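Local coordinates for hypothetical protein PH0226 (Pyrococcus horikoshii, PDB 1VE3) that binds S-adenosylmethionine and is probably a methyltransferase dependent on it, although its methyl-accepting substrate is not established, at residues Gln19-Arg22 with Ser23-Thr27; Pro30-Met33 with Lys34-Lys38; Gly50-Ser53 with Phe54-Glu57. All coordinates share one frame; numbering follows the deposited sequence.

Contacts 1 and 2 lie in series along helix 19-34: contact 1 takes its first turns, contact 2 its last turn and the loop leading to strand 41-45, and their centres are about 17 Å apart. Contact 3 follows strand 41-45, at the start of helix 51-58, its centre about 12 Å from that of contact 1 and about 14 Å from that of contact 2. Helix 19-34 and the loop after it pack on helix 51-58: I25 meets F52 and L55, L32 meets F52, and M33 and M36 meet L56. R24 and F52 line one cofactor pocket where contacts 1 and 3 meet, while Q19 of contact 1 reaches the cofactor of the second subunit.

Contact 1. Residues Gln19-Arg22 with Ser23-Thr27; sequences QEYR and SRIET. With SAM (S-adenosylmethionine), chain C; SAM (S-adenosylmethionine), chain B.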
loop_
_atom_site.group_PDB
_atom_site.type_symbol
_atom_site.label_atom_id
_atom_site.label_comp_id
_atom_site.label_asym_id
_atom_site.label_seq_id
_atom_site.Cartn_x
_atom_site.Cartn_y
_atom_site.Cartn_z
ATOM N N GLN A 19 -1.332 -2.851 2.437
ATOM C CA GLN A 19 -1.619 -1.825 1.445
ATOM C C GLN A 19 -1.059 -0.490 1.945
ATOM O O GLN A 19 -0.593 0.329 1.154
ATOM C CB GLN A 19 -3.133 -1.708 1.206
ATOM C CG GLN A 19 -3.794 -2.972 0.646
ATOM C CD GLN A 19 -5.280 -2.791 0.330
ATOM O OE1 GLN A 19 -5.907 -1.809 0.734
ATOM N NE2 GLN A 19 -5.847 -3.752 -0.386
ATOM N N GLU A 20 -1.095 -0.282 3.260
ATOM C CA GLU A 20 -0.591 0.959 3.852
ATOM C C GLU A 20 0.890 1.167 3.538
ATOM O O GLU A 20 1.289 2.230 3.054
ATOM C CB GLU A 20 -0.778 0.962 5.377
ATOM C CG GLU A 20 -2.215 1.152 5.867
ATOM C CD GLU A 20 -3.093 -0.075 5.650
ATOM O OE1 GLU A 20 -2.544 -1.157 5.352
ATOM O OE2 GLU A 20 -4.335 0.044 5.796
ATOM N N TYR A 21 1.693 0.141 3.810
ATOM C CA TYR A 21 3.133 0.182 3.579
ATOM C C TYR A 21 3.469 0.303 2.088
ATOM O O TYR A 21 4.343 1.087 1.701
ATOM C CB TYR A 21 3.766 -1.085 4.166
ATOM C CG TYR A 21 5.208 -0.960 4.624
ATOM C CD1 TYR A 21 6.234 -0.676 3.724
ATOM C CD2 TYR A 21 5.549 -1.185 5.958
ATOM C CE1 TYR A 21 7.574 -0.627 4.142
ATOM C CE2 TYR A 21 6.878 -1.137 6.388
ATOM C CZ TYR A 21 7.884 -0.860 5.476
ATOM O OH TYR A 21 9.196 -0.829 5.899
ATOM N N ARG A 22 2.778 -0.470 1.253
ATOM C CA ARG A 22 3.021 -0.440 -0.188
ATOM C C ARG A 22 2.745 0.943 -0.752
ATOM O O ARG A 22 3.462 1.419 -1.630
ATOM C CB ARG A 22 2.154 -1.476 -0.905
ATOM C CG ARG A 22 2.556 -2.914 -0.617
ATOM C CD ARG A 22 1.714 -3.903 -1.422
ATOM N NE ARG A 22 2.259 -5.256 -1.331
ATOM C CZ ARG A 22 1.811 -6.297 -2.026
ATOM N NH1 ARG A 22 0.800 -6.150 -2.872
ATOM N NH2 ARG A 22 2.379 -7.487 -1.876
ATOM N N SER A 23 1.698 1.579 -0.239
ATOM C CA SER A 23 1.321 2.920 -0.661
ATOM C C SER A 23 2.484 3.890 -0.453
ATOM O O SER A 23 2.767 4.725 -1.311
ATOM C CB SER A 23 0.109 3.399 0.139
ATOM O OG SER A 23 -0.170 4.760 -0.147
ATOM N N ARG A 24 3.149 3.773 0.694
ATOM C CA ARG A 24 4.279 4.633 1.021
ATOM C C ARG A 24 5.442 4.375 0.065
ATOM O O ARG A 24 6.072 5.311 -0.430
ATOM C CB ARG A 24 4.718 4.386 2.462
ATOM C CG ARG A 24 3.646 4.721 3.498
ATOM C CD ARG A 24 4.035 4.188 4.859
ATOM N NE ARG A 24 5.333 4.697 5.255
ATOM C CZ ARG A 24 6.363 3.945 5.621
ATOM N NH1 ARG A 24 6.268 2.622 5.659
ATOM N NH2 ARG A 24 7.505 4.531 5.930
ATOM N N ILE A 25 5.719 3.103 -0.198
ATOM C CA ILE A 25 6.799 2.740 -1.102
ATOM C C ILE A 25 6.555 3.280 -2.510
ATOM O O ILE A 25 7.390 3.994 -3.067
ATOM C CB ILE A 25 6.973 1.199 -1.170
ATOM C CG1 ILE A 25 7.574 0.692 0.141
ATOM C CG2 ILE A 25 7.852 0.814 -2.349
ATOM C CD1 ILE A 25 7.762 -0.809 0.200
ATOM N N GLU A 26 5.400 2.961 -3.077
ATOM C CA GLU A 26 5.089 3.393 -4.432
ATOM C C GLU A 26 4.975 4.907 -4.592
ATOM O O GLU A 26 5.095 5.435 -5.699
ATOM C CB GLU A 26 3.815 2.691 -4.910
ATOM C CG GLU A 26 3.899 1.174 -4.759
ATOM C CD GLU A 26 2.715 0.437 -5.354
ATOM O OE1 GLU A 26 1.561 0.874 -5.142
ATOM O OE2 GLU A 26 2.941 -0.594 -6.024
ATOM N N THR A 27 4.748 5.615 -3.493
ATOM C CA THR A 27 4.653 7.063 -3.580
ATOM C C THR A 27 6.061 7.655 -3.657
ATOM O O THR A 27 6.327 8.548 -4.458
ATOM C CB THR A 27 3.901 7.657 -2.364
ATOM O OG1 THR A 27 2.508 7.327 -2.456
ATOM C CG2 THR A 27 4.051 9.172 -2.322
HETATM N N SAM C . -13.546 -4.913 -10.193
HETATM C CA SAM C . -12.633 -4.195 -11.130
HETATM C C SAM C . -12.857 -4.708 -12.550
HETATM O O SAM C . -12.821 -3.892 -13.480
HETATM O OXT SAM C . -13.058 -5.958 -12.654
HETATM C CB SAM C . -11.226 -4.484 -10.715
HETATM C CG SAM C . -10.278 -3.468 -11.123
HETATM S SD SAM C . -8.540 -3.804 -10.631
HETATM C CE SAM C . -8.107 -5.236 -11.395
HETATM C "C5'" SAM C . -8.584 -3.928 -8.837
HETATM C "C4'" SAM C . -9.109 -2.639 -8.017
HETATM O "O4'" SAM C . -9.082 -2.939 -6.579
HETATM C "C3'" SAM C . -8.189 -1.432 -8.120
HETATM O "O3'" SAM C . -9.118 -0.536 -8.908
HETATM C "C2'" SAM C . -8.027 -0.782 -6.789
HETATM O "O2'" SAM C . -8.064 0.596 -6.581
HETATM C "C1'" SAM C . -9.014 -1.676 -5.950
HETATM N N9 SAM C . -8.605 -1.808 -4.546
HETATM C C8 SAM C . -7.405 -2.195 -3.950
HETATM N N7 SAM C . -7.438 -2.187 -2.640
HETATM C C5 SAM C . -8.701 -1.780 -2.339
HETATM C C6 SAM C . -9.426 -1.547 -1.090
HETATM N N6 SAM C . -8.862 -1.731 0.116
HETATM N N1 SAM C . -10.768 -1.113 -1.137
HETATM C C2 SAM C . -11.379 -0.913 -2.349
HETATM N N3 SAM C . -10.796 -1.098 -3.566
HETATM C C4 SAM C . -9.450 -1.536 -3.506
HETATM N N SAM B . 12.277 4.242 7.715
HETATM C CA SAM B . 11.154 3.412 8.240
HETATM C C SAM B . 10.094 3.246 7.154
HETATM O O SAM B . 9.529 2.150 7.050
HETATM O OXT SAM B . 9.877 4.275 6.441
HETATM C CB SAM B . 10.557 4.129 9.409
HETATM C CG SAM B . 9.880 3.257 10.345
HETATM S SD SAM B . 9.132 4.117 11.786
HETATM C CE SAM B . 7.984 5.171 11.157
HETATM C "C5'" SAM B . 10.508 4.946 12.594
HETATM C "C4'" SAM B . 11.723 4.023 13.123
HETATM O "O4'" SAM B . 12.748 4.878 13.738
HETATM C "C3'" SAM B . 11.336 3.097 14.266
HETATM O "O3'" SAM B . 11.482 1.786 13.525
HETATM C "C2'" SAM B . 12.393 3.092 15.317
HETATM O "O2'" SAM B . 12.862 1.943 15.951
HETATM C "C1'" SAM B . 13.450 4.023 14.614
HETATM N N9 SAM B . 14.250 4.795 15.573
HETATM C C8 SAM B . 13.898 5.631 16.632
HETATM N N7 SAM B . 14.925 6.148 17.262
HETATM C C5 SAM B . 16.008 5.645 16.609
HETATM C C6 SAM B . 17.454 5.795 16.769
HETATM N N6 SAM B . 17.998 6.564 17.727
HETATM N N1 SAM B . 18.323 5.109 15.892
HETATM C C2 SAM B . 17.806 4.313 14.902
HETATM N N3 SAM B . 16.481 4.106 14.668
HETATM C C4 SAM B . 15.618 4.799 15.553
#
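R24 reaches back along its helix to Y21, and its side chain can be traced atom by atom. R24 CB lies 3.4 Å from Y21 O, and R24 CG lies 3.5 Å from E20 O, so the start of the chain rests on the preceding turn's carbonyls. CD stays near E20 O before a bend at chi3 (56°) swings the guanidinium round to the tyrosine. R24 CZ then sits 4.9 Å from the centroid of the Y21 ring and only 6° off its normal, the geometry of a cation-pi contact. R24 NH1 is the atom that faces the Y21 ring, 3.6 Å above its plane and over its centre. The guanidinium plane is turned 75° from the ring plane, so this is an end-on approach and not a flat stack. R24 NH2 meets OXT of the S-adenosylmethionine of chain B at 2.4 Å, a hydrogen bond modelled so short that its exact length is doubtful. D111 forms a salt bridge to the same NH2, and T12 O takes a weak bond from NH1. Y21 is fixed at its far end by a hydrogen bond between its OH and G51 N, and I25 CD1 comes to the ring edge, 3.8 Å from Y21 CD1. Beneath these groups the backbone is helical, with one weak bond, R24 N to E20 O; its straightest bond runs from E26 N to R22 O at 2.9 Å. Q19 points elsewhere: Q19 OE1 accepts from N6 of the chain C S-adenosylmethionine at 3.0 Å, while NE2 binds H115 O of the second subunit. The helix therefore serves two cofactors, R24 binding the carboxylate at the methionine end of one and Q19 the adenine of the other, an S-adenosylmethionine site completed across the dimer interface.

Contact 2. Residues Pro30-Met33 with Lys34-Lys38; sequences PLLM and KYMKK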
loop_
_atom_site.group_PDB
_atom_site.type_symbol
_atom_site.label_atom_id
_atom_site.label_comp_id
_atom_site.label_asym_id
_atom_site.label_seq_id
_atom_site.Cartn_x
_atom_site.Cartn_y
_atom_site.Cartn_z
ATOM N N PRO A 30 9.338 6.548 -7.184
ATOM C CA PRO A 30 9.703 7.375 -8.338
ATOM C C PRO A 30 10.561 8.590 -7.980
ATOM O O PRO A 30 11.435 8.999 -8.745
ATOM C CB PRO A 30 8.347 7.767 -8.915
ATOM C CG PRO A 30 7.481 7.836 -7.697
ATOM C CD PRO A 30 7.885 6.587 -6.953
ATOM N N LEU A 31 10.313 9.165 -6.810
ATOM C CA LEU A 31 11.070 10.325 -6.366
ATOM C C LEU A 31 12.491 9.929 -5.971
ATOM O O LEU A 31 13.441 10.677 -6.206
ATOM C CB LEU A 31 10.357 10.982 -5.183
ATOM C CG LEU A 31 8.888 11.338 -5.428
ATOM C CD1 LEU A 31 8.325 12.039 -4.209
ATOM C CD2 LEU A 31 8.771 12.235 -6.656
ATOM N N LEU A 32 12.636 8.748 -5.379
ATOM C CA LEU A 32 13.942 8.264 -4.954
ATOM C C LEU A 32 14.835 7.937 -6.143
ATOM O O LEU A 32 16.056 8.090 -6.078
ATOM C CB LEU A 32 13.789 7.030 -4.061
ATOM C CG LEU A 32 13.186 7.270 -2.672
ATOM C CD1 LEU A 32 13.101 5.954 -1.908
ATOM C CD2 LEU A 32 14.037 8.270 -1.905
HETATM N N MSE A 33 14.229 7.490 -7.235
HETATM C CA MSE A 33 15.003 7.156 -8.419
HETATM C C MSE A 33 15.385 8.402 -9.201
HETATM O O MSE A 33 16.347 8.396 -9.964
HETATM C CB MSE A 33 14.220 6.183 -9.299
HETATM C CG MSE A 33 14.021 4.834 -8.630
HETATM SE SE MSE A 33 15.649 4.231 -7.743
HETATM C CE MSE A 33 15.184 4.643 -5.919
ATOM N N LYS A 34 14.634 9.476 -8.994
ATOM C CA LYS A 34 14.900 10.728 -9.679
ATOM C C LYS A 34 16.194 11.348 -9.164
ATOM O O LYS A 34 16.797 12.185 -9.835
ATOM C CB LYS A 34 13.737 11.698 -9.462
ATOM C CG LYS A 34 13.909 13.063 -10.110
ATOM C CD LYS A 34 12.638 13.884 -9.959
ATOM C CE LYS A 34 12.785 15.265 -10.567
ATOM N NZ LYS A 34 11.507 16.035 -10.513
ATOM N N TYR A 35 16.625 10.926 -7.980
ATOM C CA TYR A 35 17.839 11.469 -7.385
ATOM C C TYR A 35 18.864 10.406 -7.011
ATOM O O TYR A 35 19.876 10.702 -6.381
ATOM C CB TYR A 35 17.474 12.304 -6.157
ATOM C CG TYR A 35 16.578 13.479 -6.478
ATOM C CD1 TYR A 35 17.026 14.516 -7.290
ATOM C CD2 TYR A 35 15.283 13.552 -5.972
ATOM C CE1 TYR A 35 16.206 15.599 -7.592
ATOM C CE2 TYR A 35 14.456 14.631 -6.268
ATOM C CZ TYR A 35 14.925 15.650 -7.078
ATOM O OH TYR A 35 14.112 16.723 -7.367
HETATM N N MSE A 36 18.600 9.167 -7.402
HETATM C CA MSE A 36 19.514 8.072 -7.103
HETATM C C MSE A 36 19.842 7.308 -8.376
HETATM O O MSE A 36 19.815 6.076 -8.406
HETATM C CB MSE A 36 18.895 7.130 -6.068
HETATM C CG MSE A 36 18.689 7.766 -4.698
HETATM SE SE MSE A 36 17.852 6.583 -3.403
HETATM C CE MSE A 36 19.370 5.498 -2.934
ATOM N N LYS A 37 20.148 8.052 -9.433
ATOM C CA LYS A 37 20.478 7.450 -10.715
ATOM C C LYS A 37 21.745 6.608 -10.614
ATOM O O LYS A 37 21.782 5.479 -11.104
ATOM C CB LYS A 37 20.633 8.540 -11.777
ATOM C CG LYS A 37 19.330 9.269 -12.092
ATOM C CD LYS A 37 19.531 10.337 -13.157
ATOM C CE LYS A 37 18.206 10.938 -13.613
ATOM N NZ LYS A 37 17.446 11.582 -12.503
ATOM N N LYS A 38 22.777 7.143 -9.970
ATOM C CA LYS A 38 24.023 6.398 -9.813
ATOM C C LYS A 38 23.935 5.438 -8.632
ATOM O O LYS A 38 23.697 5.855 -7.498
ATOM C CB LYS A 38 25.202 7.351 -9.601
ATOM C CG LYS A 38 26.545 6.638 -9.493
ATOM C CD LYS A 38 27.708 7.616 -9.455
ATOM C CE LYS A 38 29.038 6.888 -9.625
ATOM N NZ LYS A 38 30.215 7.807 -9.662
#
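M36 folds back on L32, and apolar contacts gather round its selenium. SE of M36, a selenomethionine, lies 4.1 Å from L32 CB, and the CE methyl of M33, also a selenomethionine, stands 4.1 Å from the same M36 SE. With chi1 at -66°, CG of M36 is anti to its own carbonyl carbon, which lays the chain across the L32 carbonyl: M36 CG is 3.0 Å from L32 O, evidence of tight packing.

The backbone bonds are all weak. K34 N is shared between P30 O at 3.2 Å and L31 O at 3.3 Å, and the following donors, Y35 N and M36 N, turn to L32 O and M33 O, each three residues back. The acceptors thus move from the fourth residue back to the third as the chain leaves regular helical geometry.

Y35 approaches the last turn with its ring, L31 O lying 3.4 Å from Y35 CD2. Its neighbour within 34-38, K34, sets CG over one face of the Y35 ring, 4.0 Å above the plane and over its centre. The polar ends of both residues converge on E213, K34 NZ through a salt bridge and Y35 OH through a hydrogen bond.

In the fold, M33 and M36 pack on L56 of helix 51-58, whereas L31 and Y35 rest on strands 207-215 and 219-226 at the antiparallel edge of the mixed sheet.

Contact 3. Residues Gly50-Ser53 with Phe54-Glu57; sequences GGFS and FLLE
G50 O meets F54 twice, through its backbone and through its ring. As the N-cap carbonyl, G50 O accepts from F54 N at 3.1 Å in a nearly straight bond (168°), and S53 N adds a weak second one. F54 chi1 of -56° sets CG beside its own backbone N, so that one face of the F54 ring lies over G50 O, with F54 CD2 3.1 Å from G50 O. Replacing F54 by an alanine would remove the ring that covers G50 O and is likely to leave a gap beside I16 and S85. The next acceptors are also satisfied: G51 O by L55 N, F52 O by L56 N, and S53 O by E57 N at 2.8 Å. Among the remaining polar groups, S53 OG bonds to D44 OD2, and E57 OE2 to S85 OG and N86 N. G50 has a positive phi of 84°, where a CB would press on the preceding carbonyl and come close to F54 CE2. A glycine-rich turn following D44 and leading into helix 51-58, within a beta-alpha-beta unit, matches the glycine-rich first motif of Rossmann-like S-adenosylmethionine-dependent methyltransferases; here F52 touches the cofactor.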
loop_
_atom_site.group_PDB
_atom_site.type_symbol
_atom_site.label_atom_id
_atom_site.label_comp_id
_atom_site.label_asym_id
_atom_site.label_seq_id
_atom_site.Cartn_x
_atom_site.Cartn_y
_atom_site.Cartn_z
ATOM N N GLY A 50 12.607 -2.712 7.122
ATOM C CA GLY A 50 13.408 -2.842 5.913
ATOM C C GLY A 50 12.745 -2.721 4.550
ATOM O O GLY A 50 13.375 -3.011 3.528
ATOM N N GLY A 51 11.493 -2.282 4.516
ATOM C CA GLY A 51 10.810 -2.148 3.245
ATOM C C GLY A 51 11.547 -1.349 2.175
ATOM O O GLY A 51 11.652 -1.788 1.025
ATOM N N PHE A 52 12.060 -0.174 2.529
ATOM C CA PHE A 52 12.751 0.639 1.534
ATOM C C PHE A 52 14.129 0.088 1.194
ATOM O O PHE A 52 14.706 0.436 0.171
ATOM C CB PHE A 52 12.829 2.097 2.007
ATOM C CG PHE A 52 11.527 2.825 1.888
ATOM C CD1 PHE A 52 11.140 3.385 0.678
ATOM C CD2 PHE A 52 10.648 2.886 2.963
ATOM C CE1 PHE A 52 9.894 3.994 0.536
ATOM C CE2 PHE A 52 9.396 3.495 2.830
ATOM C CZ PHE A 52 9.022 4.048 1.616
ATOM N N SER A 53 14.649 -0.779 2.051
ATOM C CA SER A 53 15.944 -1.385 1.793
ATOM C C SER A 53 15.778 -2.363 0.626
ATOM O O SER A 53 16.471 -2.261 -0.382
ATOM C CB SER A 53 16.445 -2.118 3.038
ATOM O OG SER A 53 16.757 -1.200 4.070
ATOM N N PHE A 54 14.839 -3.296 0.764
ATOM C CA PHE A 54 14.580 -4.277 -0.281
ATOM C C PHE A 54 14.301 -3.572 -1.603
ATOM O O PHE A 54 14.751 -4.013 -2.658
ATOM C CB PHE A 54 13.397 -5.166 0.112
ATOM C CG PHE A 54 13.580 -5.853 1.433
ATOM C CD1 PHE A 54 14.760 -6.540 1.711
ATOM C CD2 PHE A 54 12.600 -5.781 2.417
ATOM C CE1 PHE A 54 14.966 -7.135 2.946
ATOM C CE2 PHE A 54 12.796 -6.376 3.663
ATOM C CZ PHE A 54 13.985 -7.055 3.928
ATOM N N LEU A 55 13.562 -2.472 -1.547
ATOM C CA LEU A 55 13.261 -1.727 -2.765
ATOM C C LEU A 55 14.547 -1.263 -3.455
ATOM O O LEU A 55 14.710 -1.444 -4.663
ATOM C CB LEU A 55 12.395 -0.509 -2.450
ATOM C CG LEU A 55 12.138 0.405 -3.644
ATOM C CD1 LEU A 55 11.318 -0.346 -4.678
ATOM C CD2 LEU A 55 11.413 1.665 -3.186
ATOM N N LEU A 56 15.455 -0.659 -2.691
ATOM C CA LEU A 56 16.713 -0.177 -3.256
ATOM C C LEU A 56 17.593 -1.329 -3.714
ATOM O O LEU A 56 18.243 -1.247 -4.756
ATOM C CB LEU A 56 17.480 0.682 -2.243
ATOM C CG LEU A 56 16.929 2.077 -1.918
ATOM C CD1 LEU A 56 17.953 2.840 -1.076
ATOM C CD2 LEU A 56 16.644 2.837 -3.207
ATOM N N GLU A 57 17.616 -2.399 -2.927
ATOM C CA GLU A 57 18.410 -3.572 -3.265
ATOM C C GLU A 57 18.010 -4.138 -4.627
ATOM O O GLU A 57 18.858 -4.626 -5.371
ATOM C CB GLU A 57 18.240 -4.658 -2.206
ATOM C CG GLU A 57 18.953 -5.955 -2.559
ATOM C CD GLU A 57 18.494 -7.120 -1.712
ATOM O OE1 GLU A 57 17.279 -7.412 -1.717
ATOM O OE2 GLU A 57 19.343 -7.748 -1.044
#